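Local coordinates for protein putative thioesterase (Novosphingobium aromaticivorans, PDB 3CJY) that probably hydrolyses acyl-CoA thioesters as a double-hotdog thioesterase, and binds a calcium ion, at residues 210-215 and 245-250. Residues are numbered along the deposited sequence; the frame is centred on the assembly and turned at random.
Sequences RITGAA and GRLLAT
Leu248 sets CB against Gly213 O (3.3 Å) and CD1 on Ala215 CB at 4.0 Å, while its CD2 lies over one face of the Arg246 guanidinium, offset toward the rim. The methyl of Ala215 also packs against Arg246 NH2. Arg246 NH1 and NH2 both grip Ala214 O, at 3.0 and 2.8 Å, from the same side of its carbonyl plane; a bend at chi3 (59°) turns NE out of the otherwise extended chain, and arginine suits the place by offering two donors in one plane. An alanine in place of Arg246 would probably leave Ala214 O without its two donors, and the loop less firmly held. A CB at Gly213 would crowd Arg246 NH1, so a residue without a side chain fits. Leu248 O accepts from Thr212 N (2.7 Å) and Gly213 N, pinning the turn out of strand 203-211. Beyond it, Arg210 and Thr250 exchange two backbone bonds, and Ile211 CG1 meets the compact Ala249 CB at 4.3 Å. Thr250 OG1 takes a water proton and hydrogen-bonds Gln235 of the second subunit, whose Asp206 pairs with the Arg210 guanidinium. Leu248 and Ala249 stand opposite the single Leu240, a classic beta bulge in the C-terminal hotdog domain.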
loop_
_atom_site.group_PDB
_atom_site.type_symbol
_atom_site.label_atom_id
_atom_site.label_comp_id
_atom_site.label_asym_id
_atom_site.label_seq_id
_atom_site.Cartn_x
_atom_site.Cartn_y
_atom_site.Cartn_z
ATOM N N ARG A 210 -6.873 -1.235 2.101
ATOM C CA ARG A 210 -7.766 -1.371 0.951
ATOM C C ARG A 210 -8.983 -2.164 1.424
ATOM O O ARG A 210 -8.872 -3.337 1.759
ATOM C CB ARG A 210 -7.050 -2.086 -0.209
ATOM C CG ARG A 210 -5.803 -1.386 -0.582
ATOM C CD ARG A 210 -5.069 -1.988 -1.771
ATOM N NE ARG A 210 -3.777 -1.359 -1.827
ATOM C CZ ARG A 210 -3.587 -0.129 -2.284
ATOM N NH1 ARG A 210 -4.612 0.523 -2.837
ATOM N NH2 ARG A 210 -2.367 0.415 -2.249
ATOM N N ILE A 211 -10.150 -1.521 1.418
ATOM C CA ILE A 211 -11.340 -2.162 1.958
ATOM C C ILE A 211 -12.236 -2.689 0.862
ATOM O O ILE A 211 -12.575 -1.940 -0.065
ATOM C CB ILE A 211 -12.160 -1.167 2.795
ATOM C CG1 ILE A 211 -11.289 -0.650 3.951
ATOM C CG2 ILE A 211 -13.486 -1.819 3.298
ATOM C CD1 ILE A 211 -11.958 0.467 4.749
ATOM N N THR A 212 -12.575 -3.970 0.930
ATOM C CA THR A 212 -13.558 -4.546 0.006
ATOM C C THR A 212 -14.962 -4.563 0.633
ATOM O O THR A 212 -15.966 -4.318 -0.030
ATOM C CB THR A 212 -13.157 -5.962 -0.478
ATOM O OG1 THR A 212 -11.975 -5.850 -1.272
ATOM C CG2 THR A 212 -14.244 -6.620 -1.338
ATOM N N GLY A 213 -15.036 -4.843 1.921
ATOM C CA GLY A 213 -16.323 -4.893 2.594
ATOM C C GLY A 213 -16.204 -4.925 4.088
ATOM O O GLY A 213 -15.154 -5.184 4.619
ATOM N N ALA A 214 -17.292 -4.599 4.747
ATOM C CA ALA A 214 -17.313 -4.542 6.196
ATOM C C ALA A 214 -18.080 -5.726 6.680
ATOM O O ALA A 214 -18.663 -6.497 5.899
ATOM C CB ALA A 214 -17.964 -3.275 6.685
ATOM N N ALA A 215 -18.145 -5.845 7.986
ATOM C CA ALA A 215 -18.877 -6.952 8.587
ATOM C C ALA A 215 -19.454 -6.538 9.911
ATOM O O ALA A 215 -19.068 -5.509 10.513
ATOM C CB ALA A 215 -17.927 -8.158 8.792
ATOM N N GLY A 245 -14.520 -16.697 6.261
ATOM C CA GLY A 245 -13.710 -16.744 5.075
ATOM C C GLY A 245 -13.912 -15.634 4.075
ATOM O O GLY A 245 -13.346 -15.699 2.970
ATOM N N ARG A 246 -14.647 -14.585 4.460
ATOM C CA ARG A 246 -14.846 -13.440 3.542
ATOM C C ARG A 246 -13.758 -12.448 3.786
ATOM O O ARG A 246 -13.436 -12.125 4.940
ATOM C CB ARG A 246 -16.209 -12.814 3.723
ATOM C CG ARG A 246 -16.430 -11.589 2.793
ATOM C CD ARG A 246 -17.897 -11.097 2.732
ATOM N NE ARG A 246 -18.442 -10.705 4.015
ATOM C CZ ARG A 246 -18.500 -9.460 4.485
ATOM N NH1 ARG A 246 -18.015 -8.463 3.785
ATOM N NH2 ARG A 246 -19.015 -9.232 5.694
ATOM N N LEU A 247 -13.154 -11.992 2.683
ATOM C CA LEU A 247 -12.094 -11.013 2.734
ATOM C C LEU A 247 -12.709 -9.607 2.871
ATOM O O LEU A 247 -13.546 -9.193 2.064
ATOM C CB LEU A 247 -11.208 -11.137 1.501
ATOM C CG LEU A 247 -9.947 -10.279 1.419
ATOM C CD1 LEU A 247 -8.947 -10.911 0.407
ATOM C CD2 LEU A 247 -10.197 -8.840 1.104
ATOM N N LEU A 248 -12.348 -8.948 3.956
ATOM C CA LEU A 248 -12.845 -7.601 4.273
ATOM C C LEU A 248 -11.915 -6.519 3.768
ATOM O O LEU A 248 -12.325 -5.486 3.175
ATOM C CB LEU A 248 -13.059 -7.501 5.796
ATOM C CG LEU A 248 -13.944 -8.557 6.420
ATOM C CD1 LEU A 248 -14.038 -8.295 7.959
ATOM C CD2 LEU A 248 -15.333 -8.624 5.751
ATOM N N ALA A 249 -10.629 -6.699 4.068
ATOM C CA ALA A 249 -9.642 -5.717 3.670
ATOM C C ALA A 249 -8.267 -6.288 3.579
ATOM O O ALA A 249 -8.020 -7.434 4.020
ATOM C CB ALA A 249 -9.639 -4.543 4.681
ATOM N N THR A 250 -7.374 -5.537 2.944
ATOM C CA THR A 250 -5.938 -5.827 3.012
ATOM C C THR A 250 -5.222 -4.556 3.416
ATOM O O THR A 250 -5.775 -3.469 3.353
ATOM C CB THR A 250 -5.322 -6.305 1.698
ATOM O OG1 THR A 250 -5.452 -5.277 0.711
ATOM C CG2 THR A 250 -6.014 -7.561 1.150
HETATM O O HOH W 1 -2.976 -4.153 -0.097
#